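Long-range contacts in assembly chaperone of ribosomal protein L4 (Acl4) (Chaetomium thermophilum, PDB 5TQB), which binds ribosomal protein L4 as a dedicated TPR-repeat assembly chaperone and probably shields it from cellular degradation before ribosome assembly: residues 23-28 with 47-51; 58-62 with 91-96; 152-157 with 169-174; 182-188 with 210-215; 266-270 with 323-327. All blocks are in the same frame, centred on the assembly; numbering follows the deposited sequence.

In the fold
All five contacts join helices of one all-helical chain, and they follow one another in series from the N-terminal to the C-terminal part. Interactions 1 and 2 touch, with centres about 16 Å apart, because helix 41-54 of the first and helix 58-71 of the second are the two helices of the predicted TPR repeat. Interactions 3 and 4, centres about 18 Å apart, use successive helices, 166-180 and 185-197. Interaction 5 stands apart, its centre about 28 Å from that of interaction 4 and about 39 Å from that of interaction 1. The serial order fits a TPR-like row of helical pairs, and each pair of segments has a residue within reach of the bound L4 chain.

Interaction 1 of 5, residues 23-28 with 47-51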
# COMPACT_ATOMS: atom_id res chain seq x y z
N ALA B 23 4.28 8.05 21.03
CA ALA B 23 4.39 6.62 21.28
C ALA B 23 5.78 6.27 21.80
O ALA B 23 5.93 5.47 22.72
CB ALA B 23 4.09 5.83 20.02
N ALA B 24 6.80 6.86 21.19
CA ALA B 24 8.17 6.60 21.61
C ALA B 24 8.37 7.04 23.05
O ALA B 24 9.02 6.36 23.83
CB ALA B 24 9.14 7.31 20.70
N LYS B 25 7.79 8.18 23.40
CA LYS B 25 7.90 8.69 24.76
C LYS B 25 7.23 7.75 25.74
O LYS B 25 7.81 7.39 26.77
CB LYS B 25 7.30 10.08 24.86
CG LYS B 25 8.13 11.17 24.21
CD LYS B 25 7.58 12.55 24.54
CE LYS B 25 8.41 13.65 23.90
NZ LYS B 25 8.01 15.01 24.36
N VAL B 26 6.00 7.33 25.44
CA VAL B 26 5.25 6.46 26.34
C VAL B 26 5.88 5.07 26.42
O VAL B 26 5.89 4.45 27.49
CB VAL B 26 3.76 6.36 25.93
CG1 VAL B 26 3.01 5.39 26.83
CG2 VAL B 26 3.10 7.73 25.97
N ALA B 27 6.39 4.58 25.29
CA ALA B 27 7.03 3.27 25.24
C ALA B 27 8.34 3.28 26.02
O ALA B 27 8.71 2.28 26.62
CB ALA B 27 7.28 2.86 23.79
N ARG B 28 9.03 4.41 26.00
CA ARG B 28 10.28 4.55 26.74
C ARG B 28 10.00 4.48 28.24
O ARG B 28 10.57 3.65 28.95
CB ARG B 28 11.00 5.85 26.36
CG ARG B 28 12.04 6.35 27.36
CD ARG B 28 13.08 5.29 27.74
NE ARG B 28 13.75 4.69 26.59
CZ ARG B 28 14.67 3.74 26.68
NH1 ARG B 28 15.05 3.27 27.86
NH2 ARG B 28 15.22 3.25 25.58
N LEU B 47 8.22 -3.35 20.77
CA LEU B 47 7.44 -2.16 20.47
C LEU B 47 8.34 -0.97 20.20
O LEU B 47 8.13 -0.22 19.25
CB LEU B 47 6.50 -1.84 21.63
CG LEU B 47 5.66 -0.57 21.49
CD1 LEU B 47 4.78 -0.64 20.27
CD2 LEU B 47 4.82 -0.36 22.74
N LEU B 48 9.35 -0.79 21.04
CA LEU B 48 10.33 0.26 20.83
C LEU B 48 11.05 0.07 19.49
O LEU B 48 11.47 1.04 18.86
CB LEU B 48 11.34 0.29 21.98
CG LEU B 48 10.88 1.04 23.23
CD1 LEU B 48 11.74 0.68 24.43
CD2 LEU B 48 10.92 2.54 22.99
N GLY B 49 11.16 -1.18 19.06
CA GLY B 49 11.76 -1.50 17.78
C GLY B 49 10.89 -1.05 16.62
O GLY B 49 11.37 -0.39 15.70
N GLN B 50 9.61 -1.43 16.67
CA GLN B 50 8.63 -1.02 15.66
C GLN B 50 8.59 0.50 15.53
O GLN B 50 8.53 1.04 14.43
CB GLN B 50 7.22 -1.49 16.03
CG GLN B 50 7.04 -2.99 16.18
CD GLN B 50 5.71 -3.36 16.82
OE1 GLN B 50 4.93 -2.50 17.21
NE2 GLN B 50 5.45 -4.66 16.94
N ILE B 51 8.60 1.18 16.67
CA ILE B 51 8.44 2.63 16.69
C ILE B 51 9.60 3.31 15.99
O ILE B 51 9.40 4.22 15.19
CB ILE B 51 8.33 3.16 18.14
CG1 ILE B 51 7.01 2.71 18.75
CG2 ILE B 51 8.41 4.69 18.17
CD1 ILE B 51 6.94 2.85 20.28
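Two antiparallel helices meet here: their axes, at 162° and 9.9 Å at closest approach, run alongside each other, and alanines on the first helix face the larger side chains of the second. At Ala23 the CA-CB bond faces the partner, and CB lies 4.1 Å from Ile51 CD1; its carbonyl O is nearer still to that CD1, at 3.7 Å. Ala24, one position on, sits sideways and meets the other branch of the same residue, Ala24 CB to Ile51 CG2 being 3.7 Å. Ala27, a turn after Ala23, is the most enclosed of the row: its CB is 3.5 Å from Ile51 CD1, 3.7 Å from Leu48 CD2 and 4.2 Å from Leu47 CD2. The CA pairs Ala24-Ile51 and Ala27-Leu48, both 6.3 Å, fix the register. Arg28 closes the edge through its backbone N, 4.0 Å from Leu48 CD2, while its NH2 is hydrogen-bonded to Tyr64 on helix 58-71. Leu14 on helix 4-16 covers Ala23. Since helix 41-54 opens the predicted TPR repeat and helix 20-32 precedes it, the arrangement matches the packing of one repeat's second helix on the next repeat's first, as in TPR superhelices.

Interaction 2 of 5, residues 58-62 with 91-96; sequences IDAAR and LAQLSE
This mixed polar and apolar contact joins two helices of a TPR-type array: the start of helix 58-71, second of the predicted repeat, meets the end of helix 86-94, with the short helix 79-82 between them in sequence. Residues 58-62 are helical throughout; the other segment begins helical, and phi/psi are -85/-4 at Leu94, -57/131 at Ser95 and -84/-23 at Glu96. The nearest CA pair is Arg62-Leu91, 6.4 Å. Arg62 carries the polar part with chi1 and chi2 t, chi3 m and chi4 101°: NH2 and NE donate to Leu94 O at 2.9 and 3.2 Å, so that one carbonyl oxygen accepts both N-H groups. Glu96 (chi1 p, chi2 m) brings OE2 over one guanidinium face, 3.1 Å from Arg62 NE, a salt bridge of charges alone because the oxygen is well out of plane. Asp59 OD1 completes the network, 3.2 Å from Arg62 NH1. Alongside this polar part, Leu94 (chi1 m, chi2 p) offers CG to Ile58 CG2 at 3.8 Å and CD2 to Ala61 CB at 4.1 Å, and Leu91 CD2 rests 4.0 Å from Arg62 CG. Helix 41-54 backs Ala61 through Val53, and helix 100-125 covers Leu91 through Trp105.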
# COMPACT_ATOMS: atom_id res chain seq x y z
N ILE B 58 17.00 3.38 11.95
CA ILE B 58 17.29 1.96 11.77
C ILE B 58 18.23 1.43 12.84
O ILE B 58 18.08 0.30 13.30
CB ILE B 58 17.92 1.71 10.38
CG1 ILE B 58 17.02 2.26 9.27
CG2 ILE B 58 18.19 0.24 10.15
CD1 ILE B 58 15.60 1.71 9.28
N ASP B 59 19.20 2.24 13.23
CA ASP B 59 20.22 1.78 14.17
C ASP B 59 19.66 1.63 15.58
O ASP B 59 20.08 0.75 16.33
CB ASP B 59 21.41 2.74 14.16
CG ASP B 59 22.10 2.79 12.81
OD1 ASP B 59 22.92 1.89 12.53
OD2 ASP B 59 21.83 3.74 12.03
N ALA B 60 18.72 2.50 15.94
CA ALA B 60 18.03 2.38 17.22
C ALA B 60 17.14 1.15 17.17
O ALA B 60 17.07 0.38 18.13
CB ALA B 60 17.21 3.63 17.50
N ALA B 61 16.47 0.97 16.04
CA ALA B 61 15.58 -0.17 15.84
C ALA B 61 16.33 -1.49 15.97
O ALA B 61 15.80 -2.45 16.55
CB ALA B 61 14.90 -0.08 14.50
N ARG B 62 17.55 -1.56 15.44
CA ARG B 62 18.33 -2.78 15.49
C ARG B 62 18.71 -3.13 16.93
O ARG B 62 18.60 -4.28 17.36
CB ARG B 62 19.60 -2.67 14.64
CG ARG B 62 20.42 -3.95 14.58
CD ARG B 62 21.70 -3.81 13.74
NE ARG B 62 21.43 -3.34 12.38
CZ ARG B 62 21.61 -2.08 11.96
NH1 ARG B 62 22.06 -1.14 12.78
NH2 ARG B 62 21.32 -1.77 10.70
N LEU B 91 15.50 -8.21 12.30
CA LEU B 91 16.96 -8.25 12.40
C LEU B 91 17.58 -8.78 11.11
O LEU B 91 18.69 -8.39 10.75
CB LEU B 91 17.39 -9.12 13.58
CG LEU B 91 17.29 -8.45 14.95
CD1 LEU B 91 17.38 -9.49 16.05
CD2 LEU B 91 18.39 -7.41 15.12
N ALA B 92 16.85 -9.66 10.44
CA ALA B 92 17.27 -10.23 9.16
C ALA B 92 17.33 -9.15 8.08
O ALA B 92 18.28 -9.09 7.31
CB ALA B 92 16.34 -11.35 8.75
N GLN B 93 16.31 -8.30 8.04
CA GLN B 93 16.24 -7.24 7.04
C GLN B 93 17.20 -6.11 7.36
O GLN B 93 17.76 -5.47 6.46
CB GLN B 93 14.83 -6.67 6.94
CG GLN B 93 13.89 -7.55 6.14
CD GLN B 93 12.50 -6.95 5.96
OE1 GLN B 93 11.59 -7.63 5.50
NE2 GLN B 93 12.34 -5.67 6.33
N LEU B 94 17.39 -5.86 8.65
CA LEU B 94 18.24 -4.77 9.11
C LEU B 94 19.71 -5.16 9.19
O LEU B 94 20.57 -4.33 9.48
CB LEU B 94 17.75 -4.27 10.49
CG LEU B 94 16.65 -3.21 10.45
CD1 LEU B 94 15.57 -3.53 9.43
CD2 LEU B 94 16.03 -3.00 11.84
N SER B 95 20.00 -6.43 8.91
CA SER B 95 21.36 -6.94 8.98
C SER B 95 22.29 -6.16 8.07
O SER B 95 21.98 -5.93 6.90
CB SER B 95 21.40 -8.41 8.59
OG SER B 95 22.74 -8.87 8.51
N GLU B 96 23.43 -5.75 8.62
CA GLU B 96 24.39 -4.94 7.89
C GLU B 96 25.31 -5.82 7.05
O GLU B 96 25.89 -5.35 6.07
CB GLU B 96 25.20 -4.07 8.86
CG GLU B 96 25.68 -4.80 10.12
CD GLU B 96 24.67 -4.75 11.27
OE1 GLU B 96 24.02 -5.79 11.54
OE2 GLU B 96 24.52 -3.68 11.90

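Interaction 3 of 5, residues 152-157 with 169-174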
# COMPACT_ATOMS: atom_id res chain seq x y z
N VAL B 152 13.79 -15.27 2.15
CA VAL B 152 15.04 -16.02 2.03
C VAL B 152 15.37 -16.31 0.56
O VAL B 152 16.53 -16.23 0.16
CB VAL B 152 14.97 -17.34 2.83
CG1 VAL B 152 16.24 -18.17 2.65
CG2 VAL B 152 14.76 -17.05 4.30
N VAL B 153 14.35 -16.63 -0.22
CA VAL B 153 14.51 -16.81 -1.66
C VAL B 153 15.23 -15.61 -2.28
O VAL B 153 16.16 -15.77 -3.07
CB VAL B 153 13.14 -17.01 -2.37
CG1 VAL B 153 13.27 -16.88 -3.89
CG2 VAL B 153 12.54 -18.36 -2.00
N GLU B 154 14.80 -14.41 -1.89
CA GLU B 154 15.32 -13.18 -2.47
C GLU B 154 16.76 -12.89 -2.03
O GLU B 154 17.51 -12.23 -2.76
CB GLU B 154 14.39 -12.00 -2.13
CG GLU B 154 13.03 -12.08 -2.84
CD GLU B 154 11.92 -11.28 -2.14
OE1 GLU B 154 12.23 -10.44 -1.26
OE2 GLU B 154 10.73 -11.50 -2.46
N VAL B 155 17.15 -13.37 -0.86
CA VAL B 155 18.55 -13.26 -0.43
C VAL B 155 19.43 -14.14 -1.32
O VAL B 155 20.53 -13.75 -1.70
CB VAL B 155 18.74 -13.67 1.05
CG1 VAL B 155 20.20 -13.54 1.45
CG2 VAL B 155 17.88 -12.81 1.96
N TYR B 156 18.93 -15.33 -1.65
CA TYR B 156 19.70 -16.27 -2.46
C TYR B 156 19.77 -15.86 -3.93
O TYR B 156 20.58 -16.39 -4.69
CB TYR B 156 19.15 -17.69 -2.33
CG TYR B 156 19.69 -18.42 -1.13
CD1 TYR B 156 21.01 -18.86 -1.09
CD2 TYR B 156 18.90 -18.66 -0.02
CE1 TYR B 156 21.52 -19.52 0.01
CE2 TYR B 156 19.39 -19.32 1.09
CZ TYR B 156 20.70 -19.74 1.10
OH TYR B 156 21.18 -20.40 2.21
N MSE B 157 18.93 -14.91 -4.32
CA MSE B 157 18.95 -14.38 -5.68
C MSE B 157 19.60 -13.01 -5.72
O MSE B 157 19.63 -12.36 -6.77
CB MSE B 157 17.54 -14.31 -6.26
CG MSE B 157 16.86 -15.67 -6.36
SE MSE B 157 15.08 -15.55 -7.14
CE MSE B 157 15.59 -15.14 -8.97
N ARG B 169 18.02 -24.45 -3.08
CA ARG B 169 17.42 -23.92 -1.87
C ARG B 169 16.16 -23.10 -2.18
O ARG B 169 15.16 -23.21 -1.46
CB ARG B 169 18.44 -23.08 -1.09
CG ARG B 169 19.44 -23.93 -0.32
CD ARG B 169 20.49 -23.09 0.38
NE ARG B 169 21.32 -23.89 1.28
CZ ARG B 169 22.39 -23.44 1.92
NH1 ARG B 169 22.79 -22.18 1.77
NH2 ARG B 169 23.07 -24.25 2.72
N CYS B 170 16.21 -22.30 -3.24
CA CYS B 170 15.05 -21.52 -3.67
C CYS B 170 13.89 -22.44 -4.05
O CYS B 170 12.75 -22.19 -3.68
CB CYS B 170 15.40 -20.62 -4.86
SG CYS B 170 16.42 -19.18 -4.49
N GLU B 171 14.19 -23.50 -4.80
CA GLU B 171 13.17 -24.45 -5.22
C GLU B 171 12.47 -25.10 -4.03
O GLU B 171 11.27 -25.38 -4.09
CB GLU B 171 13.78 -25.53 -6.12
CG GLU B 171 13.76 -25.20 -7.61
CD GLU B 171 12.35 -25.09 -8.18
OE1 GLU B 171 11.38 -25.39 -7.45
OE2 GLU B 171 12.22 -24.69 -9.36
N ALA B 172 13.21 -25.33 -2.95
CA ALA B 172 12.66 -25.96 -1.76
C ALA B 172 11.79 -24.98 -1.00
O ALA B 172 10.77 -25.35 -0.41
CB ALA B 172 13.78 -26.48 -0.87
N LEU B 173 12.19 -23.71 -1.02
CA LEU B 173 11.45 -22.67 -0.32
C LEU B 173 10.09 -22.41 -0.97
O LEU B 173 9.08 -22.31 -0.27
CB LEU B 173 12.28 -21.39 -0.26
CG LEU B 173 13.47 -21.46 0.70
CD1 LEU B 173 14.53 -20.44 0.36
CD2 LEU B 173 12.98 -21.26 2.13
N ILE B 174 10.05 -22.34 -2.29
CA ILE B 174 8.81 -22.00 -2.99
C ILE B 174 7.83 -23.18 -3.03
O ILE B 174 6.63 -22.98 -3.15
CB ILE B 174 9.05 -21.45 -4.42
CG1 ILE B 174 9.76 -22.48 -5.30
CG2 ILE B 174 9.84 -20.15 -4.36
CD1 ILE B 174 9.84 -22.10 -6.77
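The thiol of Cys170 is a small bump that enters a hollow on the end of helix 131-156. Its SG is 3.7 Å from Val153 O, 3.9 Å from Val153 CG1, 3.8 Å from Tyr156 CB and 4.0 Å from Met157 CG (a selenomethionine), so it is seated between Val153 and the pair Tyr156 and Met157, about one turn further on. A small residue here lets the backbones close in: Val153 and Cys170 have CA atoms only 5.1 Å apart, and the antiparallel axes (163°) approach to 9.4 Å. The complementary bump is Val153, whose CG2 fits between Leu173 CB at 3.5 Å and Ile174 CG2 at 4.0 Å. Leu173 reaches in turn toward Val152, with CD1 3.6 Å from Val152 CG1. At the more open margin the Tyr156 ring leans along helix 166-180 with Arg169 CB over one face; the Arg169 guanidinium is anchored by a salt bridge to Asp165. Helix 185-197 lies over Val153 through Val194. The two helices are joined by a linker of nine residues and form a hairpin like the helix pair of a TPR unit. The core of the interface, round Val153, Cys170 and Leu173, is apolar, which implies that close fit and exclusion of water contribute most there, while Glu154, whose CA-CB bond points away from helix 166-180, forms a salt bridge to a basic side chain of the L4 chain.

Interaction 4 of 5, residues 182-188 with 210-215. With EDO (1,2-ethanediol), chain H.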
# COMPACT_ATOMS: atom_id res chain seq x y z
N PRO B 182 -1.21 -21.23 -0.68
CA PRO B 182 -1.47 -21.16 -2.12
C PRO B 182 -2.45 -20.05 -2.49
O PRO B 182 -2.64 -19.76 -3.67
CB PRO B 182 -2.09 -22.53 -2.42
CG PRO B 182 -2.74 -22.93 -1.15
CD PRO B 182 -1.85 -22.40 -0.06
N GLU B 183 -3.07 -19.45 -1.48
CA GLU B 183 -4.07 -18.40 -1.69
C GLU B 183 -3.46 -17.01 -1.52
O GLU B 183 -4.15 -16.00 -1.67
CB GLU B 183 -5.24 -18.58 -0.72
CG GLU B 183 -4.95 -18.22 0.75
CD GLU B 183 -4.00 -19.19 1.44
OE1 GLU B 183 -3.10 -18.73 2.18
OE2 GLU B 183 -4.16 -20.41 1.26
N TRP B 184 -2.17 -16.96 -1.21
CA TRP B 184 -1.48 -15.70 -0.94
C TRP B 184 -0.71 -15.26 -2.19
O TRP B 184 0.11 -16.02 -2.71
CB TRP B 184 -0.53 -15.91 0.23
CG TRP B 184 -0.23 -14.68 1.03
CD1 TRP B 184 1.00 -14.25 1.44
CD2 TRP B 184 -1.17 -13.74 1.56
NE1 TRP B 184 0.89 -13.11 2.18
CE2 TRP B 184 -0.44 -12.77 2.27
CE3 TRP B 184 -2.57 -13.63 1.51
CZ2 TRP B 184 -1.05 -11.69 2.91
CZ3 TRP B 184 -3.17 -12.56 2.15
CH2 TRP B 184 -2.41 -11.60 2.84
N PRO B 185 -0.98 -14.03 -2.68
CA PRO B 185 -0.33 -13.58 -3.93
C PRO B 185 1.20 -13.57 -3.92
O PRO B 185 1.81 -13.80 -4.96
CB PRO B 185 -0.85 -12.15 -4.11
CG PRO B 185 -1.90 -11.92 -3.09
CD PRO B 185 -2.14 -13.19 -2.34
N GLU B 186 1.81 -13.30 -2.77
CA GLU B 186 3.26 -13.17 -2.69
C GLU B 186 3.99 -14.49 -2.93
O GLU B 186 5.14 -14.51 -3.38
CB GLU B 186 3.65 -12.61 -1.32
CG GLU B 186 5.14 -12.45 -1.12
CD GLU B 186 5.49 -11.20 -0.31
OE1 GLU B 186 6.26 -11.32 0.66
OE2 GLU B 186 5.00 -10.11 -0.66
N THR B 187 3.33 -15.61 -2.65
CA THR B 187 3.96 -16.90 -2.85
C THR B 187 4.15 -17.12 -4.35
O THR B 187 5.22 -17.54 -4.80
CB THR B 187 3.12 -18.03 -2.23
OG1 THR B 187 1.81 -18.02 -2.79
CG2 THR B 187 3.02 -17.85 -0.72
N TRP B 188 3.11 -16.82 -5.13
CA TRP B 188 3.14 -17.04 -6.57
C TRP B 188 3.97 -15.98 -7.27
O TRP B 188 4.56 -16.22 -8.33
CB TRP B 188 1.72 -17.10 -7.11
CG TRP B 188 1.01 -18.28 -6.56
CD1 TRP B 188 0.03 -18.29 -5.61
CD2 TRP B 188 1.25 -19.65 -6.90
NE1 TRP B 188 -0.36 -19.58 -5.35
CE2 TRP B 188 0.37 -20.43 -6.12
CE3 TRP B 188 2.12 -20.29 -7.79
CZ2 TRP B 188 0.33 -21.82 -6.21
CZ3 TRP B 188 2.08 -21.67 -7.87
CH2 TRP B 188 1.20 -22.42 -7.09
N ARG B 210 -1.72 -15.80 -11.79
CA ARG B 210 -2.39 -16.44 -10.66
C ARG B 210 -2.39 -15.55 -9.42
O ARG B 210 -3.39 -15.46 -8.72
CB ARG B 210 -1.74 -17.78 -10.34
CG ARG B 210 -2.30 -18.41 -9.08
CD ARG B 210 -2.08 -19.90 -9.06
NE ARG B 210 -2.70 -20.50 -7.89
CZ ARG B 210 -2.68 -21.80 -7.62
NH1 ARG B 210 -2.06 -22.64 -8.44
NH2 ARG B 210 -3.27 -22.25 -6.53
N SER B 211 -1.26 -14.90 -9.15
CA SER B 211 -1.14 -14.02 -8.00
C SER B 211 -2.09 -12.84 -8.14
O SER B 211 -2.69 -12.40 -7.16
CB SER B 211 0.29 -13.51 -7.85
OG SER B 211 0.63 -12.62 -8.89
N LEU B 212 -2.22 -12.31 -9.35
CA LEU B 212 -3.10 -11.18 -9.61
C LEU B 212 -4.56 -11.57 -9.40
O LEU B 212 -5.35 -10.78 -8.88
CB LEU B 212 -2.90 -10.68 -11.03
CG LEU B 212 -1.60 -9.92 -11.29
CD1 LEU B 212 -1.34 -9.80 -12.79
CD2 LEU B 212 -1.66 -8.55 -10.65
N GLY B 213 -4.92 -12.78 -9.79
CA GLY B 213 -6.29 -13.25 -9.68
C GLY B 213 -6.75 -13.41 -8.24
O GLY B 213 -7.92 -13.68 -7.99
N LEU B 214 -5.83 -13.23 -7.30
CA LEU B 214 -6.13 -13.39 -5.88
C LEU B 214 -6.40 -12.06 -5.17
O LEU B 214 -6.76 -12.07 -4.00
CB LEU B 214 -4.98 -14.11 -5.17
CG LEU B 214 -4.76 -15.57 -5.59
CD1 LEU B 214 -3.43 -16.07 -5.08
CD2 LEU B 214 -5.88 -16.47 -5.10
N TRP B 215 -6.25 -10.94 -5.87
CA TRP B 215 -6.43 -9.64 -5.22
C TRP B 215 -6.94 -8.49 -6.10
O TRP B 215 -7.51 -7.53 -5.57
CB TRP B 215 -5.14 -9.21 -4.51
CG TRP B 215 -4.02 -8.82 -5.43
CD1 TRP B 215 -3.06 -9.63 -5.94
CD2 TRP B 215 -3.75 -7.50 -5.95
NE1 TRP B 215 -2.21 -8.92 -6.75
CE2 TRP B 215 -2.61 -7.61 -6.77
CE3 TRP B 215 -4.36 -6.25 -5.79
CZ2 TRP B 215 -2.06 -6.51 -7.43
CZ3 TRP B 215 -3.82 -5.16 -6.46
CH2 TRP B 215 -2.68 -5.30 -7.27
C1 EDO H . 1.11 -10.96 0.13
O1 EDO H . 0.41 -11.24 -1.07
C2 EDO H . 1.99 -9.73 -0.02
O2 EDO H . 2.91 -9.70 1.05
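Helices 185-197 and 201-212, linked by a short turn, form a helical hairpin of the TPR-like kind, and this contact closes its open end, where the first helix starts and the second finishes. Trp188, Pro185 and Arg210 bury the most surface. Arg210 is extended (chi1 to chi3 all t) and lies flat along the indole of Trp188: its CD sits over the five-membered ring, 3.9 Å from the centroid and 13° off the normal, a CH-pi contact, and its guanidinium CZ comes to 3.3 Å from Trp188 CZ2. The indole is held in position from within its own segment, Trp188 NE1 donating to Pro182 O at 2.8 Å. Pro185, near the start of helix 185-197, marks the closest backbone approach, with its CA 4.2 Å from that of Ser211. The small serine permits this: Ser211 CB is 3.3 Å from Pro185 O. Pro185 CB also meets Trp215 CD1 at 3.8 Å, and Leu214 touches Pro185 and Trp188, with CB 4.1 Å from Pro185 CD and CD1 4.1 Å from Trp188 CD1. Outside the pair of segments, Trp184 is hydrogen-bonded to Glu147 of helix 131-156, and Glu186 forms a salt bridge to a basic side chain of the L4 chain. A 1,2-ethanediol, probably from the crystallisation liquor, lies over the Trp184 ring, and its O2 donates to Glu186 OE2 at 2.7 Å.

Interaction 5 of 5, residues 266-270 with 323-327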
# COMPACT_ATOMS: atom_id res chain seq x y z
N TYR B 266 8.27 6.26 -12.42
CA TYR B 266 9.24 5.72 -13.36
C TYR B 266 8.76 4.39 -13.96
O TYR B 266 8.75 4.22 -15.17
CB TYR B 266 10.59 5.52 -12.69
CG TYR B 266 11.57 4.78 -13.56
CD1 TYR B 266 12.23 5.43 -14.58
CD2 TYR B 266 11.81 3.43 -13.37
CE1 TYR B 266 13.12 4.77 -15.39
CE2 TYR B 266 12.69 2.75 -14.17
CZ TYR B 266 13.35 3.43 -15.18
OH TYR B 266 14.24 2.74 -15.98
N LEU B 267 8.37 3.46 -13.10
CA LEU B 267 7.95 2.15 -13.56
C LEU B 267 6.74 2.24 -14.49
O LEU B 267 6.67 1.53 -15.49
CB LEU B 267 7.66 1.23 -12.37
CG LEU B 267 8.91 0.72 -11.64
CD1 LEU B 267 8.52 0.02 -10.33
CD2 LEU B 267 9.75 -0.21 -12.52
N GLY B 268 5.81 3.13 -14.16
CA GLY B 268 4.62 3.32 -14.98
C GLY B 268 4.98 3.94 -16.31
O GLY B 268 4.44 3.57 -17.36
N GLY B 269 5.91 4.89 -16.28
CA GLY B 269 6.39 5.51 -17.49
C GLY B 269 7.14 4.53 -18.37
O GLY B 269 6.98 4.52 -19.60
N TYR B 270 7.96 3.69 -17.75
CA TYR B 270 8.75 2.71 -18.48
C TYR B 270 7.85 1.62 -19.05
O TYR B 270 8.03 1.19 -20.19
CB TYR B 270 9.83 2.09 -17.60
CG TYR B 270 10.82 1.26 -18.38
CD1 TYR B 270 10.92 -0.11 -18.18
CD2 TYR B 270 11.65 1.85 -19.33
CE1 TYR B 270 11.83 -0.87 -18.89
CE2 TYR B 270 12.56 1.10 -20.04
CZ TYR B 270 12.65 -0.26 -19.82
OH TYR B 270 13.55 -1.01 -20.54
N HIS B 323 18.00 7.99 -16.46
CA HIS B 323 17.33 7.12 -17.43
C HIS B 323 15.99 7.70 -17.86
O HIS B 323 15.61 7.61 -19.03
CB HIS B 323 17.12 5.72 -16.87
CG HIS B 323 16.70 4.72 -17.90
ND1 HIS B 323 15.82 3.70 -17.62
CD2 HIS B 323 17.05 4.58 -19.20
CE1 HIS B 323 15.64 2.97 -18.71
NE2 HIS B 323 16.37 3.49 -19.68
N ALA B 324 15.27 8.28 -16.91
CA ALA B 324 13.99 8.90 -17.20
C ALA B 324 14.19 10.00 -18.23
O ALA B 324 13.40 10.16 -19.15
CB ALA B 324 13.36 9.45 -15.93
N LYS B 325 15.28 10.75 -18.08
CA LYS B 325 15.61 11.79 -19.05
C LYS B 325 15.86 11.19 -20.43
O LYS B 325 15.31 11.68 -21.42
CB LYS B 325 16.82 12.60 -18.59
CG LYS B 325 16.56 13.45 -17.35
CD LYS B 325 17.82 14.17 -16.89
CE LYS B 325 17.65 14.76 -15.50
NZ LYS B 325 18.87 15.47 -15.05
N GLU B 326 16.66 10.13 -20.50
CA GLU B 326 16.97 9.46 -21.77
C GLU B 326 15.69 9.03 -22.48
O GLU B 326 15.56 9.20 -23.69
CB GLU B 326 17.82 8.21 -21.56
CG GLU B 326 19.24 8.43 -21.08
CD GLU B 326 19.99 7.12 -20.92
OE1 GLU B 326 20.02 6.34 -21.90
OE2 GLU B 326 20.54 6.86 -19.83
N LEU B 327 14.76 8.48 -21.70
CA LEU B 327 13.50 7.97 -22.25
C LEU B 327 12.63 9.09 -22.81
O LEU B 327 12.02 8.93 -23.87
CB LEU B 327 12.74 7.19 -21.18
CG LEU B 327 13.37 5.85 -20.76
CD1 LEU B 327 12.75 5.32 -19.47
CD2 LEU B 327 13.24 4.81 -21.89
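Tyr266 sets its ring beside the methyl groups of helix 318-333, with CD1 4.4 Å from Ala324 CB and CE1 4.1 Å from Leu327 CD1. The two helices run nearly parallel, their segment axes 28° apart and 11.1 Å at closest approach, with helix 291-313 between them in sequence; this is the relation expected of first helices in successive repeats of a TPR-like solenoid. Because the backbones are well separated, the nearest CA pairs being Tyr266-Ala324 at 6.9 Å and Tyr270-Leu327 at 8.0 Å, long side chains must span the space. Tyr266 and Tyr270, one turn apart and both with chi1 t, do so in tandem. Leu327 CD1 serves both, lying 3.6 Å from Tyr270 CD2 at the edge of that ring. His323 completes an aromatic cluster without stacking: its ring centroid is 5.7 Å from each tyrosine centroid, the planes inclined at 53° to Tyr266, rim to rim, and at 51° to Tyr270. Helix 291-313 packs against the contact through Cys306 on Tyr266 and Leu303 on Leu327. The bound L4 chain is also within reach: its backbone is hydrogen-bonded to the Tyr266 hydroxyl, and a basic side chain of it packs on His323. The single polar link across the segments is very short, Tyr266 OH to His323 ND1 at 2.5 Å, and either atom could be the donor.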